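Local coordinates for NtrC family transcriptional regulator (Clostridium acetobutylicum ATCC 824, PDB 2Q5C), which probably acts as a sigma54-dependent transcriptional activator, this chain being its N-terminal PrpR-type domain, likely a sensory part, ahead of the PAS, ATP-binding and DNA-binding regions, at residues 4-10 against 51-57; 23-29 against 173-177; 37-42 against 60-65; 89-93 against 161-165; 96-100 against 142-148. Where two conformers were deposited one is given. Residues are numbered along the deposited sequence.

Contact 1: residues 4-10 against 51-57; sequences SLKIALI and EVDAIIS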
# COMPACT_ATOMS: atom_id res chain seq x y z
N SER A 4 -18.78 -7.40 -20.13
CA SER A 4 -18.01 -6.31 -19.53
C SER A 4 -17.13 -6.82 -18.39
O SER A 4 -17.57 -7.62 -17.57
CB SER A 4 -18.96 -5.30 -18.91
OG SER A 4 -19.88 -4.79 -19.83
N LEU A 5 -15.89 -6.36 -18.37
CA LEU A 5 -15.03 -6.66 -17.22
C LEU A 5 -15.16 -5.59 -16.16
O LEU A 5 -15.30 -4.42 -16.47
CB LEU A 5 -13.58 -6.79 -17.67
CG LEU A 5 -13.31 -7.88 -18.72
CD1 LEU A 5 -11.84 -7.90 -19.16
CD2 LEU A 5 -13.76 -9.24 -18.21
N LYS A 6 -15.07 -6.04 -14.92
CA LYS A 6 -15.19 -5.15 -13.76
C LYS A 6 -14.03 -5.39 -12.82
O LYS A 6 -13.77 -6.54 -12.43
CB LYS A 6 -16.49 -5.42 -13.02
CG LYS A 6 -17.75 -5.24 -13.89
CD LYS A 6 -19.03 -5.52 -13.12
CE LYS A 6 -19.26 -4.56 -11.96
NZ LYS A 6 -20.55 -4.88 -11.28
N ILE A 7 -13.29 -4.33 -12.51
CA ILE A 7 -12.14 -4.45 -11.61
C ILE A 7 -12.26 -3.41 -10.52
O ILE A 7 -12.46 -2.21 -10.80
CB ILE A 7 -10.80 -4.29 -12.34
CG1 ILE A 7 -10.71 -5.23 -13.55
CG2 ILE A 7 -9.61 -4.50 -11.37
CD1 ILE A 7 -9.42 -5.07 -14.33
N ALA A 8 -12.12 -3.87 -9.28
CA ALA A 8 -12.12 -2.99 -8.12
C ALA A 8 -10.72 -2.66 -7.66
O ALA A 8 -9.90 -3.55 -7.52
CB ALA A 8 -12.87 -3.59 -6.96
N LEU A 9 -10.46 -1.38 -7.40
CA LEU A 9 -9.24 -0.94 -6.72
C LEU A 9 -9.62 -0.53 -5.32
O LEU A 9 -10.51 0.30 -5.15
CB LEU A 9 -8.59 0.25 -7.47
CG LEU A 9 -7.44 0.90 -6.67
CD1 LEU A 9 -6.25 -0.03 -6.61
CD2 LEU A 9 -7.03 2.18 -7.39
N ILE A 10 -8.96 -1.11 -4.31
CA ILE A 10 -9.25 -0.78 -2.91
C ILE A 10 -7.94 -0.22 -2.35
O ILE A 10 -6.92 -0.92 -2.34
CB ILE A 10 -9.72 -2.01 -2.10
CG1 ILE A 10 -10.95 -2.61 -2.80
CG2 ILE A 10 -10.02 -1.56 -0.65
CD1 ILE A 10 -11.50 -3.90 -2.13
N GLU A 51 -19.50 -9.68 -7.63
CA GLU A 51 -19.90 -8.60 -8.55
C GLU A 51 -18.78 -8.04 -9.42
O GLU A 51 -19.03 -7.16 -10.25
CB GLU A 51 -20.50 -7.42 -7.78
CG GLU A 51 -21.66 -7.77 -6.86
CD GLU A 51 -22.11 -6.59 -6.01
OE1 GLU A 51 -21.53 -5.48 -6.09
OE2 GLU A 51 -23.07 -6.79 -5.23
N VAL A 52 -17.54 -8.49 -9.22
CA VAL A 52 -16.40 -8.02 -10.01
C VAL A 52 -15.55 -9.20 -10.45
O VAL A 52 -15.65 -10.31 -9.88
CB VAL A 52 -15.51 -6.99 -9.24
CG1 VAL A 52 -16.37 -5.82 -8.76
CG2 VAL A 52 -14.78 -7.63 -8.06
N ASP A 53 -14.70 -8.95 -11.45
CA ASP A 53 -13.83 -10.01 -12.02
C ASP A 53 -12.48 -10.11 -11.30
O ASP A 53 -11.83 -11.15 -11.32
CB ASP A 53 -13.60 -9.79 -13.50
CG ASP A 53 -14.87 -9.87 -14.29
OD1 ASP A 53 -15.33 -11.01 -14.51
OD2 ASP A 53 -15.45 -8.83 -14.64
N ALA A 54 -12.02 -9.02 -10.71
CA ALA A 54 -10.74 -9.02 -10.01
C ALA A 54 -10.69 -7.83 -9.07
O ALA A 54 -11.41 -6.87 -9.25
CB ALA A 54 -9.59 -8.92 -11.01
N ILE A 55 -9.79 -7.91 -8.08
CA ILE A 55 -9.53 -6.85 -7.11
C ILE A 55 -8.05 -6.52 -7.18
O ILE A 55 -7.21 -7.44 -7.29
CB ILE A 55 -9.94 -7.24 -5.73
CG1 ILE A 55 -11.48 -7.44 -5.73
CG2 ILE A 55 -9.59 -6.13 -4.70
CD1 ILE A 55 -12.00 -8.19 -4.55
N ILE A 56 -7.71 -5.22 -7.16
CA ILE A 56 -6.34 -4.71 -7.06
C ILE A 56 -6.21 -3.96 -5.76
O ILE A 56 -7.10 -3.18 -5.36
CB ILE A 56 -5.99 -3.78 -8.27
CG1 ILE A 56 -6.07 -4.52 -9.61
CG2 ILE A 56 -4.63 -3.14 -8.03
CD1 ILE A 56 -5.95 -3.64 -10.82
N SER A 57 -5.08 -4.15 -5.07
CA SER A 57 -4.81 -3.46 -3.80
C SER A 57 -3.31 -3.45 -3.63
O SER A 57 -2.60 -3.92 -4.50
CB SER A 57 -5.58 -4.05 -2.63
OG SER A 57 -5.13 -5.37 -2.39
O HOH W 1 -17.17 -10.30 -16.93
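The side chain of D53 (chi1 m) turns back on the first strand: its OD2 accepts a hydrogen bond from K6 N at 2.8 Å, while D53 N donates to K6 O, also at 2.8 Å. One residue thus holds both polar groups of the K6 backbone, and A54 N reaches K6 O only weakly at 3.5 Å. With chi1 m and chi3 p and the other two angles t, K6 brings NZ to 2.9 Å from E51 O, a hydrogen bond ahead of the paired strands. Water 1 lies between S4 O (2.8 Å) and D53 OD1 (3.1 Å). Beyond this start, 6-10 and 54-57 run as neighbouring parallel strands, the central pair of a four-stranded sheet of order 2-1-3-4, as in Rossmann-like alpha/beta folds. A8 N bonds A54 O (3.1 Å), I56 N bonds A8 O (2.8 Å) and I10 N bonds I56 O (3.0 Å). I7, L9, A54 and I56 share one face, where F20 of helix 14-27 packs on I7, L9 and I56. L9, with chi1 t and chi2 p, brings CD1 to 3.8 Å from I56 CG2; I56 CD1 reaches I7 CG2, also 3.8 Å away. On the other face I10 and I55, both mt, meet through I10 CD1 and I55 CG2 at 3.9 Å, covered by I65 of helix 59-66.

Contact 2: residues 23-29 against 173-177; sequences LALEKNF and LRRAI. With SO4 (sulfate ion), chain G.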
# COMPACT_ATOMS: atom_id res chain seq x y z
N LEU A 23 -7.61 5.05 -16.38
CA LEU A 23 -7.01 3.87 -17.00
C LEU A 23 -8.07 2.88 -17.46
O LEU A 23 -7.89 2.19 -18.46
CB LEU A 23 -6.00 3.21 -16.08
CG LEU A 23 -4.84 4.10 -15.60
CD1 LEU A 23 -3.91 3.36 -14.67
CD2 LEU A 23 -4.05 4.63 -16.80
N ALA A 24 -9.19 2.84 -16.75
CA ALA A 24 -10.30 1.96 -17.15
C ALA A 24 -10.89 2.32 -18.53
O ALA A 24 -11.32 1.45 -19.29
CB ALA A 24 -11.37 1.95 -16.08
N LEU A 25 -10.89 3.61 -18.88
CA LEU A 25 -11.30 4.04 -20.23
C LEU A 25 -10.35 3.53 -21.32
O LEU A 25 -10.77 3.08 -22.39
CB LEU A 25 -11.36 5.56 -20.32
CG LEU A 25 -12.40 6.38 -19.59
CD1 LEU A 25 -12.24 7.81 -20.06
CD2 LEU A 25 -13.79 5.88 -19.96
N GLU A 26 -9.05 3.58 -21.01
CA GLU A 26 -8.01 3.18 -21.93
C GLU A 26 -7.97 1.67 -22.14
O GLU A 26 -7.59 1.18 -23.21
CB GLU A 26 -6.67 3.69 -21.40
CG GLU A 26 -5.46 3.31 -22.22
CD GLU A 26 -4.17 3.72 -21.56
OE1 GLU A 26 -4.15 4.80 -20.91
OE2 GLU A 26 -3.17 2.98 -21.71
N LYS A 27 -8.36 0.92 -21.11
CA LYS A 27 -8.34 -0.53 -21.15
C LYS A 27 -9.73 -1.19 -21.22
O LYS A 27 -9.84 -2.42 -21.17
CB LYS A 27 -7.52 -1.07 -19.97
CG LYS A 27 -6.11 -0.47 -19.84
CD LYS A 27 -5.21 -0.76 -21.04
CE LYS A 27 -3.80 -0.16 -20.82
NZ LYS A 27 -3.04 0.11 -22.09
N ASN A 28 -10.76 -0.36 -21.37
CA ASN A 28 -12.15 -0.82 -21.52
C ASN A 28 -12.62 -1.82 -20.44
O ASN A 28 -13.02 -2.94 -20.73
CB ASN A 28 -12.42 -1.35 -22.96
CG ASN A 28 -13.92 -1.53 -23.27
OD1 ASN A 28 -14.77 -0.76 -22.80
ND2 ASN A 28 -14.24 -2.57 -24.04
N PHE A 29 -12.53 -1.42 -19.17
CA PHE A 29 -13.19 -2.17 -18.10
C PHE A 29 -13.94 -1.18 -17.22
O PHE A 29 -13.66 0.02 -17.27
CB PHE A 29 -12.22 -3.05 -17.28
CG PHE A 29 -11.20 -2.27 -16.49
CD1 PHE A 29 -11.51 -1.79 -15.22
CD2 PHE A 29 -9.94 -2.01 -17.03
CE1 PHE A 29 -10.56 -1.07 -14.48
CE2 PHE A 29 -8.98 -1.28 -16.30
CZ PHE A 29 -9.29 -0.82 -15.03
N LEU A 173 0.51 0.98 -11.15
CA LEU A 173 -0.91 0.70 -11.32
C LEU A 173 -1.20 0.13 -12.70
O LEU A 173 -1.98 -0.81 -12.81
CB LEU A 173 -1.74 1.96 -11.05
CG LEU A 173 -3.26 1.78 -11.14
CD1 LEU A 173 -3.75 0.65 -10.20
CD2 LEU A 173 -3.96 3.09 -10.79
N ARG A 174 -0.54 0.65 -13.74
CA ARG A 174 -0.69 0.04 -15.09
C ARG A 174 -0.26 -1.41 -15.11
O ARG A 174 -0.96 -2.25 -15.73
CB ARG A 174 0.11 0.84 -16.12
CG ARG A 174 -0.49 2.20 -16.43
CD ARG A 174 0.36 2.92 -17.49
NE ARG A 174 -0.28 4.16 -17.88
CZ ARG A 174 -1.19 4.24 -18.85
NH1 ARG A 174 -1.57 3.16 -19.53
NH2 ARG A 174 -1.73 5.42 -19.12
N ARG A 175 0.85 -1.72 -14.44
CA ARG A 175 1.31 -3.11 -14.39
C ARG A 175 0.32 -4.00 -13.69
O ARG A 175 0.09 -5.15 -14.10
CB ARG A 175 2.69 -3.22 -13.72
CG ARG A 175 3.82 -2.55 -14.49
CD ARG A 175 5.17 -2.96 -13.91
NE ARG A 175 5.49 -2.26 -12.66
CZ ARG A 175 6.33 -1.22 -12.58
NH1 ARG A 175 6.93 -0.76 -13.67
NH2 ARG A 175 6.57 -0.65 -11.40
N ALA A 176 -0.28 -3.51 -12.60
CA ALA A 176 -1.26 -4.31 -11.87
C ALA A 176 -2.51 -4.56 -12.70
O ALA A 176 -3.10 -5.65 -12.66
CB ALA A 176 -1.61 -3.64 -10.52
N ILE A 177 -2.92 -3.56 -13.47
CA ILE A 177 -4.08 -3.73 -14.36
C ILE A 177 -3.78 -4.78 -15.41
O ILE A 177 -4.63 -5.64 -15.64
CB ILE A 177 -4.51 -2.39 -14.98
CG1 ILE A 177 -5.13 -1.50 -13.90
CG2 ILE A 177 -5.48 -2.60 -16.15
CD1 ILE A 177 -5.31 -0.05 -14.33
S SO4 G . 0.40 0.13 -20.30
O1 SO4 G . 1.45 -0.53 -19.53
O2 SO4 G . -0.78 0.38 -19.47
O3 SO4 G . 0.94 1.39 -20.81
O4 SO4 G . -0.01 -0.72 -21.42
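Two basic side chains, K27 and R174, come within 4.2 Å of each other (NZ to NH1), with one carboxylate and one sulfate bound to both. With E26, in the conformer given, they form a salt-bridge network where helices 14-27 and 170-187 lie side by side on one face of the first parallel alpha/beta sheet; the short segments cross at -43°, axes 11.6 Å apart. E26 forms a two-pronged salt bridge, OE2 to R174 NH1 (2.7 Å) and OE1 to R174 NH2 (3.1 Å), and its OE2 also takes K27 NZ at 2.9 Å. E170 offers R174 NE a second acidic partner. Beneath these charges the contact is apolar. L23 CD1 lies 3.7 Å from I177 CD1 and 3.9 Å from L173 CD2, and F29 CE2 is 3.7 Å from I177 CG2. L23 CD2 covers one face of the R174 guanidinium, 3.4 Å from NH2. The sulfate, probably from the crystallisation liquor, hydrogen-bonds R174 NH1 through O2 (2.9 Å) and K27 NZ through O4 (3.2 Å).

Contact 3: residues 37-42 against 60-65; sequences SLTRAS and ATSDYI. With SO4 (sulfate ion), chain E.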
# COMPACT_ATOMS: atom_id res chain seq x y z
N SER A 37 -8.43 -0.06 3.97
CA SER A 37 -7.22 -0.88 4.12
C SER A 37 -7.47 -2.07 5.05
O SER A 37 -8.46 -2.10 5.81
CB SER A 37 -6.05 -0.04 4.69
OG SER A 37 -6.32 0.29 6.05
N LEU A 38 -6.55 -3.02 4.98
CA LEU A 38 -6.45 -4.10 5.97
C LEU A 38 -7.76 -4.85 6.19
O LEU A 38 -8.42 -5.23 5.21
CB LEU A 38 -5.82 -3.58 7.25
CG LEU A 38 -4.46 -2.89 7.05
CD1 LEU A 38 -3.91 -2.41 8.40
CD2 LEU A 38 -3.44 -3.75 6.35
N THR A 39 -8.16 -5.09 7.44
CA THR A 39 -9.38 -5.90 7.67
C THR A 39 -10.63 -5.27 7.05
O THR A 39 -11.44 -5.96 6.41
CB THR A 39 -9.58 -6.21 9.17
OG1 THR A 39 -8.44 -6.94 9.63
CG2 THR A 39 -10.86 -7.02 9.41
N ARG A 40 -10.80 -3.97 7.20
CA ARG A 40 -11.96 -3.31 6.61
C ARG A 40 -11.98 -3.47 5.08
O ARG A 40 -13.05 -3.71 4.49
CB ARG A 40 -11.96 -1.84 7.00
CG ARG A 40 -13.08 -1.08 6.39
CD ARG A 40 -13.33 0.21 7.13
NE ARG A 40 -14.38 0.96 6.44
CZ ARG A 40 -14.16 1.78 5.42
NH1 ARG A 40 -12.92 1.96 4.97
NH2 ARG A 40 -15.17 2.42 4.84
N ALA A 41 -10.81 -3.36 4.43
CA ALA A 41 -10.71 -3.63 2.99
C ALA A 41 -11.10 -5.04 2.64
O ALA A 41 -11.76 -5.24 1.62
CB ALA A 41 -9.29 -3.32 2.48
N SER A 42 -10.75 -6.01 3.49
CA SER A 42 -11.10 -7.41 3.20
C SER A 42 -12.62 -7.61 3.29
O SER A 42 -13.18 -8.37 2.49
CB SER A 42 -10.33 -8.36 4.11
OG SER A 42 -10.82 -8.37 5.42
N ALA A 60 0.11 -4.68 2.51
CA ALA A 60 -0.52 -5.50 3.51
C ALA A 60 -2.00 -5.75 3.19
O ALA A 60 -2.54 -6.86 3.42
CB ALA A 60 -0.37 -4.89 4.88
N THR A 61 -2.68 -4.71 2.69
CA THR A 61 -4.09 -4.86 2.33
C THR A 61 -4.29 -6.01 1.35
O THR A 61 -5.25 -6.78 1.49
CB THR A 61 -4.62 -3.55 1.80
OG1 THR A 61 -4.64 -2.61 2.87
CG2 THR A 61 -6.06 -3.70 1.27
N SER A 62 -3.37 -6.16 0.40
CA SER A 62 -3.51 -7.21 -0.60
C SER A 62 -3.44 -8.61 0.03
O SER A 62 -4.10 -9.54 -0.45
CB SER A 62 -2.51 -7.01 -1.75
OG SER A 62 -1.19 -7.30 -1.36
N ASP A 63 -2.67 -8.75 1.10
CA ASP A 63 -2.58 -10.01 1.84
C ASP A 63 -3.90 -10.32 2.54
O ASP A 63 -4.40 -11.45 2.48
CB ASP A 63 -1.43 -9.89 2.85
CG ASP A 63 -1.06 -11.22 3.47
OD1 ASP A 63 -1.14 -12.26 2.78
OD2 ASP A 63 -0.66 -11.21 4.64
N TYR A 64 -4.49 -9.32 3.18
CA TYR A 64 -5.81 -9.48 3.82
C TYR A 64 -6.88 -9.86 2.81
O TYR A 64 -7.73 -10.71 3.07
CB TYR A 64 -6.19 -8.20 4.57
CG TYR A 64 -5.54 -8.12 5.95
CD1 TYR A 64 -4.24 -7.69 6.11
CD2 TYR A 64 -6.26 -8.52 7.07
CE1 TYR A 64 -3.64 -7.68 7.39
CE2 TYR A 64 -5.69 -8.50 8.34
CZ TYR A 64 -4.38 -8.05 8.47
OH TYR A 64 -3.84 -8.07 9.73
N ILE A 65 -6.83 -9.23 1.64
CA ILE A 65 -7.81 -9.54 0.61
C ILE A 65 -7.58 -10.93 0.02
O ILE A 65 -8.56 -11.68 -0.13
CB ILE A 65 -7.79 -8.44 -0.48
CG1 ILE A 65 -8.36 -7.16 0.13
CG2 ILE A 65 -8.64 -8.85 -1.71
CD1 ILE A 65 -8.27 -5.92 -0.75
S SO4 E . -5.45 -9.20 12.55
O1 SO4 E . -5.35 -10.18 13.62
O2 SO4 E . -6.83 -8.77 12.33
O3 SO4 E . -4.65 -8.05 12.97
O4 SO4 E . -4.94 -9.80 11.32
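This is a helix-helix contact at the C-terminal edge of the first parallel alpha/beta sheet, joining the N-terminal part of helix 38-48 to helix 59-66, two connecting helices that pack on the same sheet face. The short segments cross at -44° with axes 8.2 Å apart, and small side chains meet there, A41 CB lying 3.5 Å from T61 CG2. T61 OG1 accepts a hydrogen bond from L38 N at 2.9 Å, tying the backbone at L38 to helix 59-66; the L38 and T61 CA atoms are 4.4 Å apart. L38 CD2 lies 3.6 Å from A60 CB. L38 CD2 to Y64 CD1 is 4.0 Å, and L38 CA sits over one face of the ring. A41 CB meets I65 CD1 at 4.3 Å above I10 of strand 6-11. Outward, S37 OG bonds T151, T39 OG1 bonds E128 and Y64 OH bonds E128 N, facing the second half of the chain. A sulfate, probably from the crystallisation liquor, lies at the ring edge: Y64 OH donates to its O4 at 2.6 Å.

Contact 4: residues 89-93 against 161-165; sequences NAKRF and LYGET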
# COMPACT_ATOMS: atom_id res chain seq x y z
N ASN A 89 11.51 12.75 1.07
CA ASN A 89 10.56 13.76 1.50
C ASN A 89 10.56 13.91 3.01
O ASN A 89 10.46 15.04 3.52
CB ASN A 89 9.17 13.37 1.06
CG ASN A 89 8.92 13.60 -0.41
OD1 ASN A 89 9.46 14.54 -1.00
ND2 ASN A 89 8.05 12.79 -0.98
N ALA A 90 10.71 12.80 3.73
CA ALA A 90 10.66 12.81 5.21
C ALA A 90 11.82 13.57 5.83
O ALA A 90 11.73 14.01 6.98
CB ALA A 90 10.59 11.39 5.75
N LYS A 91 12.89 13.74 5.07
CA LYS A 91 14.09 14.41 5.59
C LYS A 91 13.80 15.85 5.94
O LYS A 91 14.56 16.48 6.71
CB LYS A 91 15.22 14.37 4.56
CG LYS A 91 15.93 13.07 4.49
CD LYS A 91 17.07 13.08 3.45
CE LYS A 91 18.20 14.08 3.82
NZ LYS A 91 19.19 14.16 2.70
N ARG A 92 12.72 16.39 5.42
CA ARG A 92 12.42 17.78 5.80
C ARG A 92 12.12 17.89 7.29
O ARG A 92 12.22 19.00 7.86
CB ARG A 92 11.27 18.35 5.01
CG ARG A 92 9.93 17.79 5.34
CD ARG A 92 8.98 18.28 4.27
NE ARG A 92 7.57 18.02 4.52
CZ ARG A 92 6.97 16.85 4.29
NH1 ARG A 92 7.67 15.80 3.83
NH2 ARG A 92 5.67 16.73 4.53
N PHE A 93 11.71 16.78 7.90
CA PHE A 93 11.37 16.80 9.34
C PHE A 93 12.55 16.58 10.24
O PHE A 93 12.49 16.92 11.43
CB PHE A 93 10.29 15.77 9.68
CG PHE A 93 9.00 15.95 8.93
CD1 PHE A 93 8.22 17.07 9.11
CD2 PHE A 93 8.54 14.95 8.08
CE1 PHE A 93 7.00 17.22 8.44
CE2 PHE A 93 7.32 15.08 7.41
CZ PHE A 93 6.56 16.21 7.59
N LEU A 161 3.45 11.93 16.12
CA LEU A 161 4.68 11.88 15.33
C LEU A 161 4.46 12.47 13.94
O LEU A 161 3.33 12.74 13.55
CB LEU A 161 5.18 10.45 15.20
CG LEU A 161 5.33 9.67 16.51
CD1 LEU A 161 5.79 8.28 16.21
CD2 LEU A 161 6.28 10.40 17.49
N TYR A 162 5.54 12.71 13.21
CA TYR A 162 5.40 13.05 11.79
C TYR A 162 5.30 11.74 11.00
O TYR A 162 5.96 10.77 11.32
CB TYR A 162 6.62 13.81 11.30
CG TYR A 162 6.82 15.18 11.89
CD1 TYR A 162 5.92 16.20 11.63
CD2 TYR A 162 7.93 15.45 12.67
CE1 TYR A 162 6.11 17.46 12.15
CE2 TYR A 162 8.13 16.72 13.19
CZ TYR A 162 7.21 17.71 12.93
OH TYR A 162 7.38 18.99 13.41
N GLY A 163 4.47 11.77 9.97
CA GLY A 163 4.23 10.59 9.12
C GLY A 163 4.42 10.94 7.67
O GLY A 163 3.91 11.97 7.19
N GLU A 164 5.18 10.12 6.96
CA GLU A 164 5.35 10.34 5.54
C GLU A 164 5.00 9.01 4.84
O GLU A 164 5.67 7.97 5.05
CB GLU A 164 6.79 10.70 5.23
CG GLU A 164 7.02 10.93 3.73
CD GLU A 164 6.54 12.30 3.26
OE1 GLU A 164 6.55 13.27 4.07
OE2 GLU A 164 6.16 12.42 2.07
N THR A 165 3.93 9.04 4.05
CA THR A 165 3.40 7.83 3.43
C THR A 165 4.18 7.44 2.20
O THR A 165 4.51 8.28 1.37
CB THR A 165 1.92 8.03 3.07
OG1 THR A 165 1.21 8.44 4.24
CG2 THR A 165 1.30 6.77 2.60
O HOH W 2 4.15 13.94 5.13
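The carboxylate of E164 is the polar centre of this surface contact. Its OE1 accepts from R92 NH1 at 2.8 Å, a salt bridge as well as a hydrogen bond, and from water 2 at 2.7 Å. Water 2 has a second proton for G163 O, 2.9 Å away, and itself accepts from R92 NH2 at 3.2 Å, so a backbone carbonyl, a carboxylate and a guanidinium meet on one solvent molecule. R92 NH1 is shared: besides E164 OE1 it donates to N89 O at 2.9 Å. That carbonyl also takes R92 N at 3.2 Å, while F93 N bonds A90 O at 2.9 Å, so the backbone of 89-93 is held from within. E164 OE2 lies 3.3 Å from N89 CB. The E164 backbone, in turn, is paired with V146 and S148 of the adjacent strand, and that of Y162 with K144 and V146. Beside the charges, the rings of F93 and Y162 form an offset stack, centroids 4.2 Å apart and planes at 11°, closest at F93 CD1 and Y162 CD1 (3.5 Å); Y162 CB adds a CH-pi contact 4.0 Å from the F93 centroid. A90 CB meets E164 CB at 3.9 Å. The whole is the C-terminal part of a helix packed on an outermost strand of a parallel sheet, here the second sheet of an alpha/beta fold with two Rossmann-like halves.

Contact 5: residues 96-100 against 142-148; sequences ELALI and NIKIVVS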
# COMPACT_ATOMS: atom_id res chain seq x y z
N GLU A 96 16.57 11.39 11.53
CA GLU A 96 16.40 10.09 12.17
C GLU A 96 14.96 9.63 12.01
O GLU A 96 14.04 10.28 12.45
CB GLU A 96 16.82 10.09 13.66
CG GLU A 96 16.51 8.73 14.29
CD GLU A 96 17.20 8.43 15.62
OE1 GLU A 96 17.37 9.36 16.45
OE2 GLU A 96 17.57 7.24 15.83
N LEU A 97 14.80 8.49 11.34
CA LEU A 97 13.47 8.03 10.93
C LEU A 97 13.22 6.59 11.32
O LEU A 97 14.16 5.82 11.41
CB LEU A 97 13.36 8.12 9.39
CG LEU A 97 14.01 9.28 8.64
CD1 LEU A 97 13.90 9.09 7.14
CD2 LEU A 97 13.36 10.58 9.04
N ALA A 98 11.95 6.24 11.48
CA ALA A 98 11.55 4.83 11.57
C ALA A 98 10.96 4.45 10.22
O ALA A 98 10.07 5.14 9.74
CB ALA A 98 10.50 4.61 12.65
N LEU A 99 11.45 3.36 9.65
CA LEU A 99 10.86 2.84 8.41
C LEU A 99 10.13 1.58 8.81
O LEU A 99 10.75 0.63 9.31
CB LEU A 99 11.99 2.53 7.44
CG LEU A 99 11.58 1.92 6.09
CD1 LEU A 99 10.69 2.87 5.32
CD2 LEU A 99 12.86 1.63 5.34
N ILE A 100 8.82 1.56 8.58
CA ILE A 100 7.99 0.45 9.03
C ILE A 100 7.50 -0.32 7.81
O ILE A 100 6.85 0.26 6.92
CB ILE A 100 6.82 0.91 9.93
CG1 ILE A 100 7.39 1.60 11.19
CG2 ILE A 100 5.91 -0.29 10.29
CD1 ILE A 100 6.38 2.09 12.18
N ASN A 142 12.79 7.25 20.85
CA ASN A 142 13.08 8.67 20.64
C ASN A 142 13.07 9.08 19.16
O ASN A 142 13.78 10.00 18.74
CB ASN A 142 14.40 9.07 21.31
CG ASN A 142 14.48 10.57 21.58
OD1 ASN A 142 13.47 11.24 21.86
ND2 ASN A 142 15.70 11.11 21.44
N ILE A 143 12.23 8.42 18.39
CA ILE A 143 12.11 8.74 16.96
C ILE A 143 10.81 9.49 16.74
O ILE A 143 9.78 9.12 17.32
CB ILE A 143 12.16 7.45 16.15
CG1 ILE A 143 13.56 6.84 16.24
CG2 ILE A 143 11.86 7.72 14.66
CD1 ILE A 143 13.68 5.42 15.70
N LYS A 144 10.87 10.55 15.94
CA LYS A 144 9.73 11.44 15.76
C LYS A 144 9.11 11.39 14.36
O LYS A 144 8.13 12.08 14.10
CB LYS A 144 10.15 12.88 16.08
CG LYS A 144 10.78 12.99 17.48
CD LYS A 144 10.96 14.41 17.91
CE LYS A 144 11.50 14.47 19.33
NZ LYS A 144 12.72 13.61 19.48
N ILE A 145 9.70 10.57 13.48
CA ILE A 145 9.31 10.56 12.05
C ILE A 145 9.14 9.10 11.64
O ILE A 145 10.02 8.30 11.84
CB ILE A 145 10.40 11.19 11.19
CG1 ILE A 145 10.80 12.60 11.68
CG2 ILE A 145 9.94 11.27 9.71
CD1 ILE A 145 12.12 13.08 11.17
N VAL A 146 7.98 8.81 11.04
CA VAL A 146 7.68 7.45 10.58
C VAL A 146 7.40 7.45 9.07
O VAL A 146 6.59 8.26 8.60
CB VAL A 146 6.43 6.91 11.30
CG1 VAL A 146 5.97 5.58 10.70
CG2 VAL A 146 6.72 6.73 12.77
N VAL A 147 8.05 6.54 8.35
CA VAL A 147 7.86 6.37 6.88
C VAL A 147 7.26 4.98 6.72
O VAL A 147 7.87 3.99 7.13
CB VAL A 147 9.18 6.44 6.16
CG1 VAL A 147 9.01 6.21 4.64
CG2 VAL A 147 9.82 7.78 6.38
N SER A 148 6.06 4.91 6.16
CA SER A 148 5.39 3.62 6.03
C SER A 148 4.18 3.78 5.14
O SER A 148 3.96 4.83 4.52
CB SER A 148 4.93 3.12 7.42
OG SER A 148 4.59 1.72 7.42
O HOH W 3 13.37 11.49 14.85
O HOH W 4 15.34 11.15 16.84
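A98 and V147 lie amid the apolar side chains that cover both faces of this parallel strand pair. On the face of A98, its CB is 3.9 Å from I143 CG2 and 4.3 Å from V146 CG2, and I100 CD1 reaches V146 CG1 at 3.8 Å. On the face of L99, V147 CG1 is 3.8 Å from L99 CD1, while L97 CD2 meets I145 CD1 at 3.5 Å. Between the faces run the backbone bonds: A98 N to I145 O (2.8 Å), V147 N to A98 O (2.8 Å) and I100 N to V147 O (3.0 Å), all nearly straight. After the last of these S148 OG takes over, donating to I100 O at 2.7 Å. At the opposite end the two segments diverge and waters bridge them. Water 3 links E96 O (2.8 Å) to K144 N (2.9 Å), and water 4 links E96 OE1 to N142 O, 2.7 Å from each; E96 OE2 forms a salt bridge with K119. The pair is the centre of the second four-stranded sheet, flanked by strands 119-125 and 162-165, with helix 80-90 over L97, I145 and V147 and helices 131-140 and 150-158 against A98, I100 and V146.

In the fold
The chain folds into two alpha/beta halves, each with a parallel sheet of order 2-1-3-4. Contacts 1 and 5 are the equivalent central strand pairs, their centres about 34 Å apart on opposite sides of the chain's centre. Contacts 2 and 3 flank contact 1, touching it through F29 and I177 on one face and A41 and I65 on the other. Contact 4 adjoins contact 5, about 8 Å between centres, through neighbouring strands 145-148 and 162-165. Contacts 1 and 3 close before 4 and 5 open; contact 2, joining helices 14-27 and 170-187, encloses 3, 4 and 5 and crosses contact 1, because helix 170-187 returns from the second sheet to the first half, tying the two together.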